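Local coordinates for predicted metal-dependent hydrolase of the TIM-barrel fold (PDB 2QPX), which binds a pair of zinc ions and is probably a metal-dependent hydrolase of the amidohydrolase family, at the interface of chains A and B. Residues are numbered along the deposited sequence; one frame, centred on the assembly and turned at random. Chains: chain A/B, Predicted metal-dependent hydrolase of the TIM-barrel fold.

Two patches of the same A-B interface, their C-alpha centres about 15 Å apart, show how one helix can serve two kinds of contact. Helix 269-278 of chain A supplies A:Arg270 near its start to contact 1 and A:Tyr274 and A:Val278, a turn or more further on, to contact 2. Contact 1 is built on a shared carboxylate and bound water; contact 2 relies on a loop backbone and a selenomethionine methyl. No residue is common to both. The deposited assembly holds three copies, and this pairing may or may not persist in solution.

Contact 1: the interface of chains A and B. Residues chain A 270, 302-303, 305-307; chain B 266, 289, 292-293, 295-296, 299-300.
A carboxylate gripped from both chains forms the core of this polar patch of the A-B interface, and A:Glu306 is the side chain that supplies it. Its CG stands anti to the carbonyl carbon (chi1 -73°), and the chain then runs extended toward chain B. The CB lies 3.6 Å from the phenolic OH of B:Tyr266, while CG lies 3.9 Å from CA of B:Gly296, and CD sits between the B:Tyr266 hydroxyl and NH1 of B:Arg299. At the tip the two oxygens divide the work. OE1 accepts the B:Tyr266 hydroxyl on its anti lone pair at 2.6 Å, the ring plane being turned 55° from the carboxylate. OE2 offers its anti lone pair to NH1 of B:Arg299 in a salt bridge of 2.9 Å, nearly straight and almost coplanar with the guanidinium. From its own chain A:Arg270 grips the carboxylate side-on: NH2 donates almost straight to the syn lone pair of OE2, which lies in the guanidinium plane, whereas NE meets OE1 from above the carboxylate plane. Each oxygen thus takes one donor from each chain, which fixes the rotation of the group and would be expected to favour its ionised form. The charge also probably eases the approach of the two arginines, whose side chains slide past each other in opposite directions.

Packing holds the donors in place. B:Leu289 CD2 sits over the centre of one face of the tyrosine ring, within chain B, and A:Leu307 comes tip to tip with the tyrosine, its CD1 toward CE1. B:Arg299 starts from the crowded first torsion (81°) and bends at chi3, bringing its guanidinium beneath A:Asn302 CB, which lies 3.5 Å above that plane. Waters complete the seam: one joins the B:Tyr266 hydroxyl to the A:Arg270 carbonyl, and the hydroxyl OG of B:Ser295 contacts another at 2.7 Å, which in turn meets the carbonyl O of A:Asn302.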
ATOM      1  N   ARG A 270       5.305   2.827  -4.974  1.00 17.46           N
ATOM      2  CA  ARG A 270       4.296   3.402  -5.875  1.00 17.37           C
ATOM      3  C   ARG A 270       4.313   4.928  -5.740  1.00 18.53           C
ATOM      4  O   ARG A 270       4.136   5.656  -6.687  1.00 18.12           O
ATOM      5  CB  ARG A 270       2.881   2.863  -5.615  1.00 17.66           C
ATOM      6  CG  ARG A 270       2.600   1.481  -6.208  1.00 17.98           C
ATOM      7  CD  ARG A 270       1.153   0.982  -5.934  1.00 17.37           C
ATOM      8  NE  ARG A 270       0.782  -0.154  -6.814  1.00 18.63           N
ATOM      9  CZ  ARG A 270      -0.096  -1.109  -6.513  1.00 18.92           C
ATOM     10  NH1 ARG A 270      -0.631  -1.194  -5.300  1.00 21.37           N
ATOM     11  NH2 ARG A 270      -0.399  -2.027  -7.411  1.00 19.83           N
ATOM     12  N   ASN A 302       7.324  -4.213 -10.584  1.00 15.57           N
ATOM     13  CA  ASN A 302       6.157  -3.961 -11.389  1.00 17.56           C
ATOM     14  C   ASN A 302       5.317  -2.825 -10.815  1.00 15.45           C
ATOM     15  O   ASN A 302       4.839  -1.959 -11.543  1.00 16.71           O
ATOM     16  CB  ASN A 302       5.287  -5.209 -11.479  1.00 16.35           C
ATOM     17  CG  ASN A 302       5.922  -6.348 -12.245  1.00 19.61           C
ATOM     18  OD1 ASN A 302       6.857  -6.150 -13.028  1.00 20.42           O
ATOM     19  ND2 ASN A 302       5.391  -7.573 -12.030  1.00 19.79           N
ATOM     20  N   GLU A 303       5.102  -2.856  -9.517  1.00 16.05           N
ATOM     21  CA  GLU A 303       4.301  -1.827  -8.850  1.00 16.88           C
ATOM     22  C   GLU A 303       4.966  -0.445  -8.985  1.00 17.74           C
ATOM     23  O   GLU A 303       4.296   0.551  -9.262  1.00 18.61           O
ATOM     24  CB  GLU A 303       4.092  -2.160  -7.367  1.00 18.32           C
ATOM     25  CG  GLU A 303       3.169  -3.335  -7.087  1.00 18.60           C
ATOM     26  CD  GLU A 303       3.251  -3.841  -5.647  1.00 21.46           C
ATOM     27  OE1 GLU A 303       3.632  -3.058  -4.743  1.00 23.57           O
ATOM     28  OE2 GLU A 303       2.948  -5.051  -5.417  1.00 26.50           O
ATOM     29  N   VAL A 305       6.822   0.779 -11.329  1.00 18.32           N
ATOM     30  CA  VAL A 305       6.786   1.380 -12.665  1.00 17.73           C
ATOM     31  C   VAL A 305       5.391   1.531 -13.273  1.00 17.71           C
ATOM     32  O   VAL A 305       5.246   1.815 -14.463  1.00 20.31           O
ATOM     33  CB  VAL A 305       7.725   0.603 -13.632  1.00 18.25           C
ATOM     34  CG1 VAL A 305       9.178   0.657 -13.150  1.00 18.82           C
ATOM     35  CG2 VAL A 305       7.279  -0.840 -13.879  1.00 18.35           C
ATOM     36  N   GLU A 306       4.341   1.371 -12.480  1.00 17.46           N
ATOM     37  CA  GLU A 306       2.977   1.564 -12.996  1.00 18.15           C
ATOM     38  C   GLU A 306       2.771   2.951 -13.603  1.00 20.42           C
ATOM     39  O   GLU A 306       2.127   3.080 -14.655  1.00 19.28           O
ATOM     40  CB  GLU A 306       1.962   1.280 -11.868  1.00 20.13           C
ATOM     41  CG  GLU A 306       1.860  -0.183 -11.568  1.00 19.59           C
ATOM     42  CD  GLU A 306       1.118  -0.527 -10.299  1.00 18.82           C
ATOM     43  OE1 GLU A 306       0.810   0.375  -9.493  1.00 18.06           O
ATOM     44  OE2 GLU A 306       0.822  -1.743 -10.098  1.00 20.41           O
ATOM     45  N   LEU A 307       3.325   3.988 -12.974  1.00 17.28           N
ATOM     46  CA  LEU A 307       3.229   5.354 -13.468  1.00 16.30           C
ATOM     47  C   LEU A 307       4.550   5.989 -13.832  1.00 17.07           C
ATOM     48  O   LEU A 307       4.570   6.963 -14.522  1.00 18.51           O
ATOM     49  CB  LEU A 307       2.573   6.278 -12.428  1.00 17.65           C
ATOM     50  CG  LEU A 307       1.129   5.995 -12.027  1.00 17.82           C
ATOM     51  CD1 LEU A 307       0.660   7.009 -10.977  1.00 21.28           C
ATOM     52  CD2 LEU A 307       0.207   5.969 -13.230  1.00 20.61           C
TER
ATOM     53  N   TYR B 266      -6.563   5.130  -6.820  1.00 15.93           N
ATOM     54  CA  TYR B 266      -5.121   4.766  -6.768  1.00 15.66           C
ATOM     55  C   TYR B 266      -4.257   5.881  -6.182  1.00 16.93           C
ATOM     56  O   TYR B 266      -4.375   7.041  -6.629  1.00 18.02           O
ATOM     57  CB  TYR B 266      -4.669   4.466  -8.181  1.00 16.13           C
ATOM     58  CG  TYR B 266      -3.205   4.039  -8.347  1.00 15.65           C
ATOM     59  CD1 TYR B 266      -2.204   4.991  -8.512  1.00 19.11           C
ATOM     60  CD2 TYR B 266      -2.842   2.714  -8.331  1.00 14.97           C
ATOM     61  CE1 TYR B 266      -0.870   4.613  -8.642  1.00 17.10           C
ATOM     62  CE2 TYR B 266      -1.522   2.314  -8.503  1.00 16.47           C
ATOM     63  CZ  TYR B 266      -0.546   3.270  -8.659  1.00 16.69           C
ATOM     64  OH  TYR B 266       0.761   2.879  -8.833  1.00 17.96           O
ATOM     65  N   LEU B 289      -5.887   5.665 -13.416  1.00 19.38           N
ATOM     66  CA  LEU B 289      -4.970   4.548 -13.339  1.00 19.84           C
ATOM     67  C   LEU B 289      -5.139   3.619 -14.567  1.00 21.54           C
ATOM     68  O   LEU B 289      -4.130   3.247 -15.179  1.00 20.78           O
ATOM     69  CB  LEU B 289      -5.152   3.783 -12.018  1.00 19.29           C
ATOM     70  CG  LEU B 289      -4.214   2.572 -11.769  1.00 19.53           C
ATOM     71  CD1 LEU B 289      -4.595   1.315 -12.575  1.00 19.75           C
ATOM     72  CD2 LEU B 289      -2.718   2.871 -11.964  1.00 19.00           C
ATOM     73  N   LEU B 292      -3.733   5.674 -17.712  1.00 20.00           N
ATOM     74  CA  LEU B 292      -2.408   6.345 -17.594  1.00 21.50           C
ATOM     75  C   LEU B 292      -1.380   5.506 -16.871  1.00 18.75           C
ATOM     76  O   LEU B 292      -0.171   5.819 -16.877  1.00 21.01           O
ATOM     77  CB  LEU B 292      -2.532   7.751 -16.978  1.00 21.87           C
ATOM     78  CG  LEU B 292      -3.505   8.732 -17.673  1.00 20.48           C
ATOM     79  CD1 LEU B 292      -3.195  10.168 -17.240  1.00 22.58           C
ATOM     80  CD2 LEU B 292      -3.447   8.594 -19.186  1.00 22.24           C
ATOM     81  N   GLY B 293      -1.836   4.411 -16.283  1.00 19.32           N
ATOM     82  CA  GLY B 293      -0.938   3.402 -15.653  1.00 20.26           C
ATOM     83  C   GLY B 293      -1.315   2.040 -16.180  1.00 20.64           C
ATOM     84  O   GLY B 293      -1.654   1.091 -15.404  1.00 21.32           O
ATOM     85  N   SER B 295      -0.036  -0.730 -17.407  1.00 20.55           N
ATOM     86  CA  SER B 295       0.479  -2.039 -16.899  1.00 20.90           C
ATOM     87  C   SER B 295      -0.056  -2.430 -15.507  1.00 21.38           C
ATOM     88  O   SER B 295       0.087  -3.584 -15.060  1.00 22.49           O
ATOM     89  CB  SER B 295       2.003  -2.070 -16.896  1.00 22.00           C
ATOM     90  OG  SER B 295       2.542  -1.218 -15.874  1.00 21.85           O
ATOM     91  N   GLY B 296      -0.649  -1.472 -14.788  1.00 19.77           N
ATOM     92  CA  GLY B 296      -1.165  -1.744 -13.443  1.00 20.55           C
ATOM     93  C   GLY B 296      -2.645  -2.056 -13.368  1.00 20.94           C
ATOM     94  O   GLY B 296      -3.128  -2.439 -12.322  1.00 20.79           O
ATOM     95  N   ARG B 299      -3.646  -5.816 -11.866  1.00 19.87           N
ATOM     96  CA  ARG B 299      -3.333  -5.997 -10.440  1.00 17.77           C
ATOM     97  C   ARG B 299      -4.072  -5.005  -9.568  1.00 15.33           C
ATOM     98  O   ARG B 299      -4.565  -5.368  -8.493  1.00 15.74           O
ATOM     99  CB  ARG B 299      -1.840  -5.989 -10.157  1.00 19.49           C
ATOM    100  CG  ARG B 299      -1.146  -4.697 -10.061  1.00 21.27           C
ATOM    101  CD  ARG B 299       0.372  -4.892  -9.689  1.00 22.93           C
ATOM    102  NE  ARG B 299       1.006  -5.621 -10.778  1.00 23.22           N
ATOM    103  CZ  ARG B 299       1.555  -5.075 -11.845  1.00 22.36           C
ATOM    104  NH1 ARG B 299       1.673  -3.749 -11.979  1.00 20.61           N
ATOM    105  NH2 ARG B 299       2.043  -5.885 -12.781  1.00 24.66           N
ATOM    106  N   VAL B 300      -4.219  -3.766 -10.041  1.00 16.62           N
ATOM    107  CA  VAL B 300      -5.028  -2.765  -9.328  1.00 17.07           C
ATOM    108  C   VAL B 300      -6.492  -3.151  -9.249  1.00 14.56           C
ATOM    109  O   VAL B 300      -7.100  -3.062  -8.174  1.00 16.70           O
ATOM    110  CB  VAL B 300      -4.815  -1.327  -9.880  1.00 16.02           C
ATOM    111  CG1 VAL B 300      -5.811  -0.345  -9.261  1.00 20.20           C
ATOM    112  CG2 VAL B 300      -3.355  -0.895  -9.583  1.00 17.79           C
TER
HETATM  113  O   HOH W   1       2.853   4.822  -8.993  1.00 19.17           O
HETATM  114  O   HOH W   2       1.990   1.373 -16.870  1.00 21.02           O
HETATM  115  O   HOH W   3       3.633  -2.805 -13.919  1.00 22.36           O

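Contact 2: the interface of chains A and B. Residues chain A 247, 251, 274, 278-279; chain B 40-41, 231-236, 238.
The phenolic OH of A:Tyr274 is held by two backbone carbonyls of a chain B loop: it donates to B:Gly232 O at 2.8 Å and lies 3.1 Å from B:Asp233 O. With one hydroxyl hydrogen to give, it can satisfy these two acceptors fully only in turn. The first bond comes from 61° above the carbonyl plane of B:Gly232, away from the lone-pair directions, although that oxygen lies in the plane of the tyrosine ring, at its edge. The ring gets there because CG is anti to the backbone N (chi1 163°), swinging the side chain from helix 269-278 into chain B. Selenomethionine B:Met238, bent at chi3, lays its methyl CE over the centre of one ring face, 3.4 Å from the centroid in a CH-pi contact. B:Tyr231 approaches the ring edge obliquely, its CD1 3.8 Å from CE1 of A:Tyr274. An alanine here, without hydroxyl or ring to meet the B:Gly232 carbonyl and the B:Met238 methyl, would probably loosen the hold of chain A on this loop.

Further along the loop, B:Ala234 O receives NH1 of A:Arg247, which comes from helix 247-253 and bends at chi3, at 3.0 Å. This bond uses a carbonyl lone pair and lies in the guanidinium plane. B:Asp235, its OD1 4.7 Å from the same NH1, may add a longer-range attraction. The methyl of B:Ala234 lies over one face of the A:Phe279 ring, displaced toward its rim, CB 4.0 Å from CZ. By docking the B:Gly232 to B:Thr236 loop against two chain A helices, the site joins the two copies largely through main-chain recognition, at an interface that may or may not be physiological.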
ATOM      1  N   ARG A 247       7.212  16.621  -0.736  1.00 18.96           N
ATOM      2  CA  ARG A 247       6.715  17.411  -1.871  0.50 20.35           C
ATOM      3  C   ARG A 247       7.134  18.889  -1.805  1.00 21.16           C
ATOM      4  O   ARG A 247       7.491  19.439  -2.821  1.00 20.24           O
ATOM      5  CB  ARG A 247       5.202  17.255  -2.016  0.50 21.09           C
ATOM      6  CG  ARG A 247       4.630  17.746  -3.359  0.50 21.43           C
ATOM      7  CD  ARG A 247       3.090  17.549  -3.422  0.50 22.71           C
ATOM      8  NE  ARG A 247       2.435  18.299  -2.351  0.50 20.92           N
ATOM      9  CZ  ARG A 247       1.738  19.414  -2.510  0.50 20.26           C
ATOM     10  NH1 ARG A 247       1.506  19.913  -3.709  0.50 23.19           N
ATOM     11  NH2 ARG A 247       1.224  20.019  -1.445  0.50 24.15           N
ATOM     12  N   LYS A 251       9.193  20.613  -4.818  1.00 18.63           N
ATOM     13  CA  LYS A 251       8.650  21.787  -5.504  1.00 19.76           C
ATOM     14  C   LYS A 251       9.672  22.924  -5.446  1.00 19.91           C
ATOM     15  O   LYS A 251       9.865  23.646  -6.419  1.00 21.87           O
ATOM     16  CB  LYS A 251       7.330  22.234  -4.858  1.00 21.75           C
ATOM     17  CG  LYS A 251       6.131  21.350  -5.182  1.00 26.34           C
ATOM     18  CD  LYS A 251       4.769  21.904  -4.642  1.00 29.54           C
ATOM     19  N   TYR A 274       5.132   7.512  -8.777  1.00 16.63           N
ATOM     20  CA  TYR A 274       4.214   8.632  -8.999  1.00 17.08           C
ATOM     21  C   TYR A 274       4.976   9.960  -9.006  1.00 16.44           C
ATOM     22  O   TYR A 274       4.832  10.767  -9.945  1.00 17.93           O
ATOM     23  CB  TYR A 274       3.065   8.632  -7.971  1.00 18.95           C
ATOM     24  CG  TYR A 274       2.381   9.974  -7.939  1.00 18.99           C
ATOM     25  CD1 TYR A 274       1.559  10.369  -8.967  1.00 18.70           C
ATOM     26  CD2 TYR A 274       2.692  10.893  -6.938  1.00 19.78           C
ATOM     27  CE1 TYR A 274       1.033  11.663  -8.985  1.00 18.47           C
ATOM     28  CE2 TYR A 274       2.158  12.161  -6.934  1.00 22.76           C
ATOM     29  CZ  TYR A 274       1.334  12.538  -7.947  1.00 20.06           C
ATOM     30  OH  TYR A 274       0.817  13.817  -7.957  1.00 23.87           O
ATOM     31  N   VAL A 278       5.668  13.188 -12.142  1.00 15.68           N
ATOM     32  CA  VAL A 278       5.177  14.585 -12.088  1.00 15.70           C
ATOM     33  C   VAL A 278       6.233  15.620 -11.701  1.00 17.25           C
ATOM     34  O   VAL A 278       5.974  16.801 -11.836  1.00 18.81           O
ATOM     35  CB  VAL A 278       3.895  14.719 -11.232  1.00 16.41           C
ATOM     36  CG1 VAL A 278       2.709  13.908 -11.814  1.00 17.32           C
ATOM     37  CG2 VAL A 278       4.160  14.311  -9.764  1.00 17.92           C
ATOM     38  N   PHE A 279       7.409  15.214 -11.221  1.00 15.31           N
ATOM     39  CA  PHE A 279       8.503  16.140 -10.961  1.00 15.24           C
ATOM     40  C   PHE A 279       9.655  15.948 -11.925  1.00 17.04           C
ATOM     41  O   PHE A 279      10.029  14.818 -12.192  1.00 16.59           O
ATOM     42  CB  PHE A 279       9.046  15.993  -9.505  1.00 16.75           C
ATOM     43  CG  PHE A 279       8.132  16.587  -8.470  1.00 15.20           C
ATOM     44  CD1 PHE A 279       8.190  17.945  -8.193  1.00 18.11           C
ATOM     45  CD2 PHE A 279       7.187  15.818  -7.828  1.00 19.19           C
ATOM     46  CE1 PHE A 279       7.303  18.521  -7.281  1.00 18.91           C
ATOM     47  CE2 PHE A 279       6.329  16.376  -6.897  1.00 20.40           C
ATOM     48  CZ  PHE A 279       6.389  17.725  -6.631  1.00 20.19           C
TER
ATOM     49  N   GLU B  40      -0.392  13.314 -15.806  1.00 18.52           N
ATOM     50  CA  GLU B  40      -0.801  14.464 -15.014  1.00 20.15           C
ATOM     51  C   GLU B  40       0.299  15.492 -14.775  1.00 19.75           C
ATOM     52  O   GLU B  40       0.065  16.509 -14.120  1.00 21.53           O
ATOM     53  CB  GLU B  40      -1.409  13.985 -13.685  1.00 22.41           C
ATOM     54  CG  GLU B  40      -2.672  13.162 -13.937  1.00 25.78           C
ATOM     55  CD  GLU B  40      -3.704  13.933 -14.789  1.00 35.53           C
ATOM     56  OE1 GLU B  40      -4.076  15.039 -14.372  1.00 41.40           O
ATOM     57  OE2 GLU B  40      -4.136  13.456 -15.865  1.00 35.12           O
ATOM     58  N   ALA B  41       1.487  15.261 -15.330  1.00 18.13           N
ATOM     59  CA  ALA B  41       2.564  16.232 -15.260  1.00 17.48           C
ATOM     60  C   ALA B  41       2.138  17.521 -15.971  1.00 19.89           C
ATOM     61  O   ALA B  41       1.304  17.488 -16.892  1.00 20.87           O
ATOM     62  CB  ALA B  41       3.860  15.667 -15.904  1.00 18.00           C
ATOM     63  N   TYR B 231      -4.468   9.822  -7.183  1.00 21.40           N
ATOM     64  CA  TYR B 231      -3.722  10.272  -8.389  1.00 21.82           C
ATOM     65  C   TYR B 231      -4.100  11.659  -8.900  1.00 22.85           C
ATOM     66  O   TYR B 231      -5.104  11.828  -9.531  1.00 23.85           O
ATOM     67  CB  TYR B 231      -3.833   9.178  -9.472  1.00 22.61           C
ATOM     68  CG  TYR B 231      -2.945   9.265 -10.723  1.00 20.25           C
ATOM     69  CD1 TYR B 231      -1.928  10.203 -10.862  1.00 22.26           C
ATOM     70  CD2 TYR B 231      -3.193   8.421 -11.775  1.00 22.44           C
ATOM     71  CE1 TYR B 231      -1.151  10.259 -12.008  1.00 21.63           C
ATOM     72  CE2 TYR B 231      -2.444   8.477 -12.942  1.00 20.67           C
ATOM     73  CZ  TYR B 231      -1.428   9.397 -13.059  1.00 20.72           C
ATOM     74  OH  TYR B 231      -0.635   9.469 -14.206  1.00 23.02           O
ATOM     75  N   GLY B 232      -3.235  12.635  -8.624  1.00 25.21           N
ATOM     76  CA  GLY B 232      -3.427  14.022  -9.055  1.00 26.84           C
ATOM     77  C   GLY B 232      -2.149  14.628  -9.607  1.00 26.05           C
ATOM     78  O   GLY B 232      -1.175  13.934  -9.853  1.00 23.99           O
ATOM     79  N   ASP B 233      -2.157  15.935  -9.822  1.00 29.14           N
ATOM     80  CA  ASP B 233      -0.961  16.636 -10.290  1.00 27.24           C
ATOM     81  C   ASP B 233       0.021  17.012  -9.160  1.00 27.18           C
ATOM     82  O   ASP B 233      -0.218  16.729  -7.987  1.00 27.81           O
ATOM     83  CB  ASP B 233      -1.338  17.869 -11.167  1.00 29.85           C
ATOM     84  CG  ASP B 233      -1.975  18.993 -10.388  1.00 36.58           C
ATOM     85  OD1 ASP B 233      -1.832  19.057  -9.156  1.00 36.37           O
ATOM     86  OD2 ASP B 233      -2.625  19.841 -11.044  1.00 42.12           O
ATOM     87  N   ALA B 234       1.147  17.631  -9.515  1.00 26.45           N
ATOM     88  CA  ALA B 234       2.221  17.942  -8.542  1.00 26.15           C
ATOM     89  C   ALA B 234       1.779  18.956  -7.488  1.00 28.05           C
ATOM     90  O   ALA B 234       2.400  19.062  -6.430  1.00 30.00           O
ATOM     91  CB  ALA B 234       3.499  18.455  -9.282  1.00 27.03           C
ATOM     92  N   ASP B 235       0.719  19.698  -7.786  1.00 29.32           N
ATOM     93  CA  ASP B 235       0.125  20.611  -6.783  1.00 30.46           C
ATOM     94  C   ASP B 235      -0.947  19.970  -5.896  1.00 31.12           C
ATOM     95  O   ASP B 235      -1.488  20.650  -5.014  1.00 32.06           O
ATOM     96  CB  ASP B 235      -0.466  21.844  -7.485  1.00 33.39           C
ATOM     97  CG  ASP B 235       0.613  22.820  -7.966  1.00 39.19           C
ATOM     98  OD1 ASP B 235       1.692  22.953  -7.331  1.00 40.38           O
ATOM     99  OD2 ASP B 235       0.366  23.465  -8.998  1.00 47.15           O
ATOM    100  N   THR B 236      -1.282  18.703  -6.145  1.00 28.23           N
ATOM    101  CA  THR B 236      -2.204  17.945  -5.299  1.00 26.47           C
ATOM    102  C   THR B 236      -1.357  17.341  -4.169  1.00 27.31           C
ATOM    103  O   THR B 236      -0.256  16.802  -4.390  1.00 29.47           O
ATOM    104  CB  THR B 236      -2.885  16.829  -6.074  1.00 27.62           C
ATOM    105  OG1 THR B 236      -3.652  17.373  -7.182  1.00 31.14           O
ATOM    106  CG2 THR B 236      -3.813  16.004  -5.175  1.00 27.57           C
HETATM  107  N   MSE B 238      -1.081  14.329  -2.366  1.00 23.65           N
HETATM  108  CA  MSE B 238      -1.620  12.958  -2.466  0.50 24.86           C
HETATM  109  C   MSE B 238      -1.708  12.358  -1.059  1.00 22.28           C
HETATM  110  O   MSE B 238      -2.501  11.408  -0.834  1.00 21.39           O
HETATM  111  CB  MSE B 238      -0.790  12.072  -3.462  0.50 25.71           C
HETATM  112  CG  MSE B 238      -1.194  10.545  -3.575  0.50 25.73           C
HETATM  113 SE   MSE B 238       0.089   9.314  -4.533  0.40 27.03          SE
HETATM  114  CE  MSE B 238      -0.519   9.403  -6.408  0.50 24.50           C
TER